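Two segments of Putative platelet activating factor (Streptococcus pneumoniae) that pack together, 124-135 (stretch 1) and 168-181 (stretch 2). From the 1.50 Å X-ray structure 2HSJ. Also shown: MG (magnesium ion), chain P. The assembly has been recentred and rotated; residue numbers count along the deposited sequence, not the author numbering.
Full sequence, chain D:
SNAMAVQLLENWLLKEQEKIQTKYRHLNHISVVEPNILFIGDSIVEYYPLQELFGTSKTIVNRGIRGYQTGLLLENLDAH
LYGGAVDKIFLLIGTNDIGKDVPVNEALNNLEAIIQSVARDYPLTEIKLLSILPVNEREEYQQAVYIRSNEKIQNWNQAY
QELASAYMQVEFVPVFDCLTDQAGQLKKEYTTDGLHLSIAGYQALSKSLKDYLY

Stretch 1, residues 124-135: LTEIKLLSILPV
Stretch 2 168-181: MQVEFVPVFDCLTD

Two neighbouring parallel β-strands, joined by a regular backbone ladder, run on into a contact of a loop against a weakly bonded helical turn, in which one serine hydroxyl accepts two backbone amides and a proline packs on a phenylalanine ring. Strand 126-130 and strand 170-173 run in the same direction with their axes 28° apart and 4.5 Å at closest approach. The register pairs Ile-127 with Val-170, Lys-128 with Glu-171, Leu-129 with Phe-172 and Leu-130 with Val-173, at CA-CA distances of 4.7, 5.0, 4.8 and 4.6 Å.

As parallel pairing requires, alternate residues of stretch 1 bond to residues flanking their partner. Ile-127 N donates to Gln-169 O (2.8 Å) and Glu-171 N to Ile-127 O (2.9 Å); Leu-129 N then donates to Glu-171 O (2.8 Å) and Val-173 N to Leu-129 O (2.9 Å). Ser-131 N to Val-173 O (3.0 Å, 172°) adds the last rung, from the residue just after strand 126-130. Phi lies between -73° and -120° and psi between 102° and 147° along both strands.

Side chains alternate between the faces. Ile-127 (m, t), Leu-129 (t, p), Val-170 (t) and Phe-172 (t) share one, where Leu-129 CB lies 4.1 Å from Val-170 CG1. The other carries Lys-128, Leu-130, Glu-171 and Val-173 (t). There Lys-128 (m, m, t, t) bends across to Glu-171 (t, t), forming a salt bridge with Lys-128 NZ 2.8 Å from Glu-171 OE1; Lys-128 NZ also makes a weak hydrogen bond, part of a salt bridge, to Glu-126 OE1 at 3.5 Å. Water 1 accepts from Lys-128 NZ (2.8 Å) and donates to Gln-169 O (2.9 Å). Leu-130 CD1 approaches Val-173 CB at 4.0 Å. Val-170 O, meanwhile, binds magnesium at 2.3 Å.

Beyond the strands, Ser-131 (chi1 p; phi/psi -57/139) points toward stretch 2, and its OG accepts from both Val-175 N (3.0 Å) and Phe-176 N (2.9 Å), so a short side chain satisfies two successive amides where the backbone turns (Val-175 phi/psi -109/-13, Phe-176 -48/-54). Leu-179 N bonds to Phe-176 O at 3.0 Å within that turn.

Apolar packing follows. Leu-133 (m, t) sets CD2 3.6 Å from Val-175 CG2 and CD1 3.8 Å from Leu-179 CD1 (Leu-179 m, t). Pro-134, C-gamma endo, lays CB over one face of the Phe-176 ring (t, chi2 101°), 4.0 Å from its centroid in a CH-pi contact, while Pro-134 CG meets Thr-180 CG2 at 3.7 Å. The rule is economical: backbone sets register, one hydroxyl takes up two amides at the start of the turn, and rigid proline covers an aromatic face.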

# COMPACT_ATOMS: atom_id res chain seq x y z
N LEU D 124 16.39 11.67 5.86
CA LEU D 124 15.83 12.19 4.60
C LEU D 124 14.39 12.66 4.77
O LEU D 124 13.76 13.08 3.80
CB LEU D 124 15.92 11.15 3.46
CG LEU D 124 17.33 10.71 3.07
CD1 LEU D 124 17.32 9.58 2.04
CD2 LEU D 124 18.09 11.89 2.53
N THR D 125 13.89 12.61 6.00
CA THR D 125 12.50 12.98 6.26
C THR D 125 12.38 14.47 6.55
O THR D 125 13.20 15.04 7.28
CB THR D 125 11.96 12.16 7.44
OG1 THR D 125 12.08 10.76 7.11
CG2 THR D 125 10.50 12.49 7.77
N GLU D 126 11.37 15.10 5.95
CA GLU D 126 11.06 16.50 6.20
C GLU D 126 10.13 16.64 7.39
O GLU D 126 9.31 15.75 7.63
CB GLU D 126 10.40 17.11 4.96
CG GLU D 126 11.40 17.25 3.81
CD GLU D 126 10.77 17.72 2.53
OE1 GLU D 126 9.54 17.76 2.46
OE2 GLU D 126 11.51 18.06 1.58
N ILE D 127 10.27 17.73 8.16
CA ILE D 127 9.33 18.02 9.23
C ILE D 127 8.54 19.24 8.82
O ILE D 127 9.12 20.26 8.43
CB ILE D 127 10.04 18.25 10.60
CG1 ILE D 127 10.64 16.93 11.10
CG2 ILE D 127 9.09 18.84 11.65
CD1 ILE D 127 11.60 17.10 12.30
N LYS D 128 7.22 19.14 8.87
CA LYS D 128 6.35 20.29 8.65
C LYS D 128 5.85 20.71 10.02
O LYS D 128 5.06 20.00 10.65
CB LYS D 128 5.20 19.90 7.71
CG LYS D 128 5.68 19.27 6.40
CD LYS D 128 6.55 20.28 5.62
CE LYS D 128 7.10 19.70 4.33
NZ LYS D 128 8.03 20.67 3.64
N LEU D 129 6.35 21.85 10.49
CA LEU D 129 6.01 22.31 11.84
C LEU D 129 4.85 23.30 11.73
O LEU D 129 5.01 24.44 11.24
CB LEU D 129 7.23 22.99 12.49
CG LEU D 129 7.08 23.61 13.89
CD1 LEU D 129 6.67 22.54 14.95
CD2 LEU D 129 8.39 24.32 14.27
N LEU D 130 3.67 22.85 12.16
CA LEU D 130 2.48 23.66 11.97
C LEU D 130 2.45 24.80 12.97
O LEU D 130 2.82 24.64 14.13
CB LEU D 130 1.21 22.81 12.12
CG LEU D 130 0.76 22.14 10.83
CD1 LEU D 130 1.79 21.16 10.23
CD2 LEU D 130 -0.57 21.44 11.14
N SER D 131 1.92 25.93 12.53
CA SER D 131 1.55 26.96 13.49
C SER D 131 0.55 26.37 14.50
O SER D 131 -0.37 25.65 14.11
CB SER D 131 0.89 28.11 12.74
OG SER D 131 -0.26 27.66 12.08
N ILE D 132 0.70 26.71 15.78
CA ILE D 132 -0.36 26.45 16.75
C ILE D 132 -1.64 27.15 16.27
O ILE D 132 -1.62 28.29 15.81
CB ILE D 132 0.05 26.96 18.14
CG1 ILE D 132 1.34 26.26 18.60
CG2 ILE D 132 -1.10 26.85 19.14
CD1 ILE D 132 2.01 26.90 19.83
N LEU D 133 -2.77 26.45 16.38
CA LEU D 133 -4.01 26.98 15.83
C LEU D 133 -4.62 28.07 16.73
O LEU D 133 -4.35 28.08 17.94
CB LEU D 133 -5.02 25.86 15.61
CG LEU D 133 -4.53 24.60 14.90
CD1 LEU D 133 -5.70 23.67 14.61
CD2 LEU D 133 -3.85 24.98 13.62
N PRO D 134 -5.46 28.95 16.17
CA PRO D 134 -6.15 29.97 16.99
C PRO D 134 -7.21 29.34 17.89
O PRO D 134 -7.66 28.20 17.64
CB PRO D 134 -6.82 30.89 15.97
CG PRO D 134 -6.99 30.00 14.74
CD PRO D 134 -5.87 29.00 14.75
N VAL D 135 -7.60 30.08 18.91
CA VAL D 135 -8.72 29.75 19.75
C VAL D 135 -9.82 30.78 19.52
O VAL D 135 -9.59 31.85 18.93
CB VAL D 135 -8.32 29.71 21.24
CG1 VAL D 135 -7.34 28.58 21.46
CG2 VAL D 135 -7.74 31.07 21.70
N MSE D 168 17.28 23.03 7.47
CA MSE D 168 16.81 22.92 6.09
C MSE D 168 15.62 21.95 5.95
O MSE D 168 14.77 22.12 5.07
CB MSE D 168 17.92 22.44 5.15
CG MSE D 168 19.01 23.49 4.92
SE MSE D 168 18.37 25.24 4.22
CE MSE D 168 17.47 24.63 2.57
N GLN D 169 15.59 20.93 6.80
CA GLN D 169 14.53 19.92 6.65
C GLN D 169 13.21 20.29 7.32
O GLN D 169 12.22 19.54 7.19
CB GLN D 169 15.02 18.57 7.15
CG GLN D 169 15.15 18.50 8.64
CD GLN D 169 16.49 19.03 9.21
OE1 GLN D 169 17.25 19.81 8.59
NE2 GLN D 169 16.78 18.58 10.43
N VAL D 170 13.19 21.43 8.02
CA VAL D 170 11.98 21.89 8.71
C VAL D 170 11.35 23.06 7.97
O VAL D 170 12.03 24.06 7.67
CB VAL D 170 12.29 22.30 10.17
CG1 VAL D 170 10.98 22.63 10.90
CG2 VAL D 170 13.00 21.17 10.88
N GLU D 171 10.04 22.94 7.70
CA GLU D 171 9.29 24.04 7.09
C GLU D 171 8.19 24.40 8.06
O GLU D 171 7.42 23.54 8.49
CB GLU D 171 8.68 23.64 5.74
CG GLU D 171 8.00 24.83 5.06
CD GLU D 171 7.40 24.48 3.72
OE1 GLU D 171 7.17 23.28 3.46
OE2 GLU D 171 7.17 25.41 2.94
N PHE D 172 8.11 25.68 8.41
CA PHE D 172 6.97 26.19 9.16
C PHE D 172 5.75 26.27 8.25
O PHE D 172 5.84 26.74 7.11
CB PHE D 172 7.30 27.57 9.69
CG PHE D 172 6.20 28.18 10.50
CD1 PHE D 172 5.85 27.67 11.75
CD2 PHE D 172 5.54 29.30 10.00
CE1 PHE D 172 4.82 28.28 12.48
CE2 PHE D 172 4.52 29.89 10.71
CZ PHE D 172 4.17 29.40 11.95
N VAL D 173 4.61 25.80 8.76
CA VAL D 173 3.39 25.73 7.98
C VAL D 173 2.37 26.69 8.60
O VAL D 173 1.77 26.39 9.61
CB VAL D 173 2.81 24.27 7.88
CG1 VAL D 173 1.57 24.25 6.99
CG2 VAL D 173 3.88 23.28 7.35
N PRO D 174 2.18 27.87 7.98
CA PRO D 174 1.30 28.89 8.56
C PRO D 174 -0.15 28.56 8.25
O PRO D 174 -0.64 28.82 7.14
CB PRO D 174 1.76 30.18 7.86
CG PRO D 174 2.31 29.72 6.54
CD PRO D 174 2.80 28.32 6.71
N VAL D 175 -0.82 27.90 9.19
CA VAL D 175 -2.24 27.57 9.02
C VAL D 175 -3.15 28.40 9.94
O VAL D 175 -4.36 28.40 9.77
CB VAL D 175 -2.54 26.06 9.20
CG1 VAL D 175 -1.91 25.24 8.10
CG2 VAL D 175 -2.08 25.54 10.54
N PHE D 176 -2.55 29.08 10.93
CA PHE D 176 -3.29 29.92 11.86
C PHE D 176 -4.28 30.83 11.14
O PHE D 176 -5.48 30.81 11.42
CB PHE D 176 -2.29 30.74 12.71
CG PHE D 176 -2.93 31.68 13.69
CD1 PHE D 176 -3.01 31.34 15.03
CD2 PHE D 176 -3.42 32.92 13.27
CE1 PHE D 176 -3.59 32.21 15.95
CE2 PHE D 176 -4.01 33.80 14.19
CZ PHE D 176 -4.09 33.44 15.53
N ASP D 177 -3.79 31.60 10.16
CA ASP D 177 -4.63 32.61 9.53
C ASP D 177 -5.79 31.99 8.74
O ASP D 177 -6.87 32.60 8.62
CB ASP D 177 -3.79 33.53 8.65
CG ASP D 177 -2.84 34.43 9.45
OD1 ASP D 177 -3.12 34.74 10.63
OD2 ASP D 177 -1.81 34.88 8.88
N CYS D 178 -5.59 30.77 8.24
CA CYS D 178 -6.65 30.05 7.50
C CYS D 178 -7.86 29.70 8.34
O CYS D 178 -8.94 29.47 7.80
CB CYS D 178 -6.12 28.77 6.86
SG CYS D 178 -4.93 29.11 5.51
N LEU D 179 -7.67 29.63 9.66
CA LEU D 179 -8.73 29.19 10.56
C LEU D 179 -9.38 30.35 11.31
O LEU D 179 -10.35 30.15 12.03
CB LEU D 179 -8.22 28.13 11.55
CG LEU D 179 -7.68 26.85 10.91
CD1 LEU D 179 -7.29 25.89 12.02
CD2 LEU D 179 -8.70 26.25 9.95
N THR D 180 -8.84 31.55 11.12
CA THR D 180 -9.39 32.72 11.84
C THR D 180 -10.54 33.38 11.11
O THR D 180 -10.64 33.32 9.88
CB THR D 180 -8.32 33.80 12.11
OG1 THR D 180 -7.72 34.20 10.87
CG2 THR D 180 -7.24 33.26 13.04
N ASP D 181 -11.42 34.02 11.87
CA ASP D 181 -12.42 34.90 11.27
C ASP D 181 -11.79 36.29 11.14
O ASP D 181 -10.58 36.46 11.37
CB ASP D 181 -13.72 34.90 12.10
CG ASP D 181 -13.53 35.44 13.51
OD1 ASP D 181 -12.49 36.06 13.77
OD2 ASP D 181 -14.44 35.24 14.34
MG MG P . 13.81 25.44 7.47
O HOH W 1 10.33 20.55 5.25
O HOH W 2 13.89 24.73 4.99